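Local structure of glycosyl hydrolase (Bacteroides ovatus, 3QC2) at residues N269-G274 against T279-A284; F19-N24 against K359-P364. The protein belongs to the glycosyl hydrolases and has the five-bladed beta-propeller fold of the beta-fructosidase clan. All blocks are in the same frame, centred on the assembly; numbering follows the deposited sequence.

Contact 1 of 2, residues N269-G274 against T279-A284; sequences NHSGRG and TANVYA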
loop_
_atom_site.group_PDB
_atom_site.type_symbol
_atom_site.label_atom_id
_atom_site.label_comp_id
_atom_site.label_asym_id
_atom_site.label_seq_id
_atom_site.Cartn_x
_atom_site.Cartn_y
_atom_site.Cartn_z
ATOM N N ASN A 269 14.958 -6.864 1.412
ATOM C CA ASN A 269 16.407 -7.095 1.543
ATOM C C ASN A 269 16.898 -8.257 0.648
ATOM O O ASN A 269 16.376 -9.375 0.725
ATOM C CB ASN A 269 16.745 -7.377 3.012
ATOM C CG ASN A 269 18.226 -7.199 3.333
ATOM O OD1 ASN A 269 18.945 -6.477 2.647
ATOM N ND2 ASN A 269 18.674 -7.842 4.417
ATOM N N HIS A 270 17.900 -7.976 -0.192
ATOM C CA HIS A 270 18.468 -8.974 -1.100
ATOM C C HIS A 270 19.411 -9.896 -0.297
ATOM O O HIS A 270 20.197 -9.418 0.507
ATOM C CB HIS A 270 19.236 -8.271 -2.215
ATOM C CG HIS A 270 19.460 -9.113 -3.422
ATOM N ND1 HIS A 270 20.326 -10.174 -3.436
ATOM C CD2 HIS A 270 18.948 -9.029 -4.674
ATOM C CE1 HIS A 270 20.331 -10.726 -4.636
ATOM N NE2 HIS A 270 19.503 -10.052 -5.406
ATOM N N SER A 271 19.329 -11.211 -0.517
ATOM C CA SER A 271 20.175 -12.165 0.246
ATOM C C SER A 271 21.657 -12.177 -0.187
ATOM O O SER A 271 22.539 -12.558 0.595
ATOM C CB SER A 271 19.583 -13.569 0.191
ATOM O OG SER A 271 19.323 -13.956 -1.132
ATOM N N GLY A 272 21.917 -11.759 -1.415
ATOM C CA GLY A 272 23.277 -11.699 -1.954
ATOM C C GLY A 272 23.882 -10.300 -2.080
ATOM O O GLY A 272 25.118 -10.148 -2.032
ATOM N N ARG A 273 23.025 -9.285 -2.237
ATOM C CA ARG A 273 23.467 -7.890 -2.409
ATOM C C ARG A 273 22.905 -6.945 -1.328
ATOM O O ARG A 273 23.055 -5.746 -1.432
ATOM C CB ARG A 273 23.042 -7.362 -3.796
ATOM C CG ARG A 273 23.440 -8.261 -4.994
ATOM C CD ARG A 273 23.004 -7.632 -6.342
ATOM N NE ARG A 273 23.873 -6.498 -6.722
ATOM C CZ ARG A 273 24.906 -6.561 -7.598
ATOM N NH1 ARG A 273 25.203 -7.701 -8.240
ATOM N NH2 ARG A 273 25.636 -5.464 -7.848
ATOM N N GLY A 274 22.279 -7.499 -0.290
ATOM C CA GLY A 274 21.677 -6.684 0.752
ATOM C C GLY A 274 22.533 -6.428 1.962
ATOM O O GLY A 274 23.775 -6.509 1.909
ATOM N N THR A 279 17.027 -8.917 8.226
ATOM C CA THR A 279 16.615 -10.233 7.736
ATOM C C THR A 279 16.550 -10.247 6.199
ATOM O O THR A 279 16.137 -9.272 5.572
ATOM C CB THR A 279 15.230 -10.629 8.309
ATOM O OG1 THR A 279 15.221 -10.444 9.736
ATOM C CG2 THR A 279 14.885 -12.085 7.963
ATOM N N ALA A 280 16.971 -11.358 5.617
ATOM C CA ALA A 280 16.994 -11.512 4.190
ATOM C C ALA A 280 15.602 -11.795 3.636
ATOM O O ALA A 280 14.798 -12.467 4.277
ATOM C CB ALA A 280 17.956 -12.646 3.805
ATOM N N ASN A 281 15.320 -11.248 2.452
ATOM C CA ASN A 281 14.062 -11.499 1.741
ATOM C C ASN A 281 12.784 -11.094 2.475
ATOM O O ASN A 281 11.732 -11.747 2.325
ATOM C CB ASN A 281 13.979 -12.992 1.342
ATOM C CG ASN A 281 15.124 -13.419 0.470
ATOM O OD1 ASN A 281 15.532 -12.689 -0.444
ATOM N ND2 ASN A 281 15.649 -14.610 0.724
ATOM N N VAL A 282 12.863 -10.029 3.260
ATOM C CA VAL A 282 11.683 -9.509 3.967
ATOM C C VAL A 282 11.658 -7.999 3.868
ATOM O O VAL A 282 12.652 -7.374 3.464
ATOM C CB VAL A 282 11.640 -9.958 5.405
ATOM C CG1 VAL A 282 11.398 -11.479 5.465
ATOM C CG2 VAL A 282 12.891 -9.581 6.093
ATOM N N TYR A 283 10.523 -7.418 4.238
ATOM C CA TYR A 283 10.311 -5.992 4.100
ATOM C C TYR A 283 10.479 -5.179 5.368
ATOM O O TYR A 283 10.095 -5.604 6.454
ATOM C CB TYR A 283 8.899 -5.726 3.573
ATOM C CG TYR A 283 8.630 -6.192 2.159
ATOM C CD1 TYR A 283 8.907 -5.374 1.076
ATOM C CD2 TYR A 283 8.072 -7.421 1.915
ATOM C CE1 TYR A 283 8.639 -5.785 -0.218
ATOM C CE2 TYR A 283 7.806 -7.848 0.622
ATOM C CZ TYR A 283 8.088 -7.023 -0.435
ATOM O OH TYR A 283 7.821 -7.443 -1.708
ATOM N N ALA A 284 11.045 -3.987 5.187
ATOM C CA ALA A 284 11.185 -2.981 6.232
ATOM C C ALA A 284 10.902 -1.646 5.525
ATOM O O ALA A 284 11.269 -1.463 4.352
ATOM C CB ALA A 284 12.548 -3.007 6.854
HETATM O O HOH W 1 17.129 -11.995 -2.292
HETATM O O HOH W 2 17.553 -16.310 -0.797
#
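N269 lays its side-chain amide over the peptide carbonyl of T279: ND2 donates to T279 O at 3.1 Å, meeting the oxygen from above the carbonyl plane, with T279 O lying in the amide's own plane. CG stands anti to the backbone N (chi1 -162°), which swings the amide toward the 279-281 backbone; D275 O takes a second bond from ND2, and S245 OG reaches OD1 weakly. The N269 backbone is held on both sides of its CA, its N donating to V282 O at 3.1 Å and its O receiving N281 N at 2.8 Å. Farther out, S271 CB rests on A280 CB at 4.1 Å, and the polar ends of S271 and N281 are joined through water. One water accepts from S271 N and donates to N281 OD1; another lies 3.0 Å from S271 OG and accepts from N281 ND2. G272 N donates to H270 ND1 in the ring plane, 3.0 Å away, tying the H270 ring to its own loop. N281 has left-handed backbone angles (60°/33°), and with V282 it faces N269 as a G1 beta bulge, at the base of the hairpin connection joining strands 260-268 and 283-290.

Contact 2 of 2, residues F19-N24 against K359-P364; sequences FERPKN and KADPLP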
loop_
_atom_site.group_PDB
_atom_site.type_symbol
_atom_site.label_atom_id
_atom_site.label_comp_id
_atom_site.label_asym_id
_atom_site.label_seq_id
_atom_site.Cartn_x
_atom_site.Cartn_y
_atom_site.Cartn_z
ATOM N N PHE A 19 6.541 6.106 14.427
ATOM C CA PHE A 19 5.208 5.526 14.510
ATOM C C PHE A 19 5.235 4.513 15.636
ATOM O O PHE A 19 5.848 3.453 15.522
ATOM C CB PHE A 19 4.831 4.862 13.200
ATOM C CG PHE A 19 4.613 5.830 12.074
ATOM C CD1 PHE A 19 5.684 6.390 11.408
ATOM C CD2 PHE A 19 3.332 6.176 11.679
ATOM C CE1 PHE A 19 5.482 7.286 10.356
ATOM C CE2 PHE A 19 3.126 7.064 10.633
ATOM C CZ PHE A 19 4.207 7.617 9.973
ATOM N N GLU A 20 4.573 4.846 16.729
ATOM C CA GLU A 20 4.576 4.005 17.896
ATOM C C GLU A 20 3.364 3.072 17.911
ATOM O O GLU A 20 2.243 3.495 17.676
ATOM C CB GLU A 20 4.614 4.886 19.155
ATOM C CG GLU A 20 4.851 4.118 20.433
ATOM C CD GLU A 20 5.092 5.031 21.644
ATOM O OE1 GLU A 20 4.708 6.247 21.590
ATOM O OE2 GLU A 20 5.666 4.524 22.655
ATOM N N ARG A 21 3.620 1.799 18.184
ATOM C CA ARG A 21 2.581 0.781 18.254
ATOM C C ARG A 21 1.864 0.904 19.621
ATOM O O ARG A 21 2.494 0.729 20.656
ATOM C CB ARG A 21 3.202 -0.623 18.111
ATOM C CG ARG A 21 4.019 -0.835 16.815
ATOM C CD ARG A 21 4.842 -2.085 16.903
ATOM N NE ARG A 21 5.703 -2.301 15.722
ATOM C CZ ARG A 21 6.894 -1.717 15.521
ATOM N NH1 ARG A 21 7.383 -0.841 16.399
ATOM N NH2 ARG A 21 7.593 -1.996 14.422
ATOM N N PRO A 22 0.543 1.217 19.622
ATOM C CA PRO A 22 -0.151 1.341 20.919
ATOM C C PRO A 22 -0.232 -0.001 21.653
ATOM O O PRO A 22 -0.398 -1.045 21.007
ATOM C CB PRO A 22 -1.553 1.833 20.535
ATOM C CG PRO A 22 -1.488 2.156 19.043
ATOM C CD PRO A 22 -0.383 1.361 18.484
ATOM N N LYS A 23 -0.103 0.029 22.984
ATOM C CA LYS A 23 -0.164 -1.192 23.809
ATOM C C LYS A 23 -1.501 -1.957 23.691
ATOM O O LYS A 23 -2.563 -1.359 23.672
ATOM C CB LYS A 23 0.114 -0.870 25.307
ATOM C CG LYS A 23 1.628 -0.959 25.764
ATOM C CD LYS A 23 2.574 -0.067 24.971
ATOM C CE LYS A 23 4.020 -0.121 25.545
ATOM N N ASN A 24 -1.396 -3.290 23.594
ATOM C CA ASN A 24 -2.556 -4.223 23.558
ATOM C C ASN A 24 -3.620 -4.014 22.456
ATOM O O ASN A 24 -4.761 -4.436 22.601
ATOM C CB ASN A 24 -3.223 -4.242 24.940
ATOM C CG ASN A 24 -2.265 -4.708 26.047
ATOM O OD1 ASN A 24 -1.323 -5.489 25.796
ATOM N ND2 ASN A 24 -2.511 -4.246 27.274
ATOM N N LYS A 359 10.679 8.184 18.986
ATOM C CA LYS A 359 11.823 7.691 18.229
ATOM C C LYS A 359 11.346 6.633 17.243
ATOM O O LYS A 359 10.307 6.004 17.455
ATOM C CB LYS A 359 12.868 7.078 19.160
ATOM C CG LYS A 359 13.517 8.078 20.124
ATOM C CD LYS A 359 14.444 7.371 21.121
ATOM C CE LYS A 359 15.059 8.363 22.107
ATOM N NZ LYS A 359 15.859 7.664 23.171
ATOM N N ALA A 360 12.090 6.453 16.155
ATOM C CA ALA A 360 11.761 5.410 15.172
ATOM C C ALA A 360 12.217 4.064 15.746
ATOM O O ALA A 360 12.792 4.011 16.844
ATOM C CB ALA A 360 12.434 5.684 13.877
ATOM N N ASP A 361 11.944 2.977 15.038
ATOM C CA ASP A 361 12.402 1.670 15.501
ATOM C C ASP A 361 13.914 1.739 15.565
ATOM O O ASP A 361 14.550 2.303 14.661
ATOM C CB ASP A 361 11.953 0.531 14.564
ATOM C CG ASP A 361 10.482 0.157 14.738
ATOM O OD1 ASP A 361 9.886 0.508 15.765
ATOM O OD2 ASP A 361 9.933 -0.522 13.856
ATOM N N PRO A 362 14.506 1.201 16.636
ATOM C CA PRO A 362 15.954 1.269 16.748
ATOM C C PRO A 362 16.654 0.388 15.731
ATOM O O PRO A 362 16.058 -0.517 15.177
ATOM C CB PRO A 362 16.220 0.780 18.177
ATOM C CG PRO A 362 15.062 -0.063 18.509
ATOM C CD PRO A 362 13.892 0.521 17.788
ATOM N N LEU A 363 17.919 0.675 15.485
ATOM C CA LEU A 363 18.704 -0.113 14.562
ATOM C C LEU A 363 18.969 -1.455 15.239
ATOM O O LEU A 363 19.038 -1.518 16.456
ATOM C CB LEU A 363 20.019 0.588 14.239
ATOM C CG LEU A 363 19.925 2.039 13.752
ATOM C CD1 LEU A 363 21.326 2.587 13.480
ATOM C CD2 LEU A 363 19.013 2.160 12.507
ATOM N N PRO A 364 19.100 -2.530 14.454
ATOM C CA PRO A 364 19.355 -3.863 15.041
ATOM C C PRO A 364 20.761 -3.984 15.668
ATOM O O PRO A 364 21.703 -3.299 15.270
ATOM C CB PRO A 364 19.216 -4.801 13.843
ATOM C CG PRO A 364 19.533 -3.967 12.672
ATOM C CD PRO A 364 19.085 -2.572 12.986
ATOM O OXT PRO A 364 20.981 -4.765 16.590
HETATM O O HOH W 3 8.433 2.820 15.500
#
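R21 meets D361 in a bidentate, end-on salt bridge, its two terminal nitrogens each taking one carboxylate oxygen. NH1 donates to D361 OD1 at 2.9 Å and NH2 to D361 OD2 at 2.8 Å. Both bonds are nearly straight, with N-H...O angles of 174° at OD1 and 170° at OD2. The guanidinium and carboxylate planes lie only 12° apart, and both oxygens are approached on their syn sides, the NH2 bond slightly out of the carboxylate plane. The R21 side chain runs extended from CG to NE, long enough to carry the guanidinium across to D361, whose own side chain crosses it at about a right angle.

Each partner has further bonds. NE of R21 forms a salt bridge with E314, so the guanidinium is shared between two acids. OD2 of D361 also accepts the backbone N of R308, while OD1 accepts a water 2.7 Å away. That water gives its other hydrogen to F19 O, also at 2.7 Å, and so ties the same carboxylate to the backbone two residues before R21. The carbonyl of D361 is taken by N9 ND2.

Both carboxylate oxygens of the buried D361 therefore have two donors among these groups, and R21 bonds acids through all three of its nitrogens. Two bonds in nearly one plane oppose rotation of either group. The donors on D361, namely NH1 and NH2 of R21, R308 N and the water, probably favour its ionised form, and the two acids probably keep R21 charged, consistent with a fixed ionic tie between the two terminal regions of the chain.

From the N terminus the chain first lays down residues 19-24, which meet their partner only in the last six residues; contact 2 thus closes a loop of more than 330 residues holding all the strands. Contact 1 falls within that loop and does not cross it, closing only the short connection between strands 260-268 and 283-290 of the large mixed sheet. One is a local loop closure at the end of a strand pair, the other a long-range tie between the entry to the first strands and the tail that follows strand 346-352. The centres of contact 1 and contact 2 lie about 21 Å apart; the nearest atoms of contact 1 and contact 2 are about 7 Å apart and do not touch.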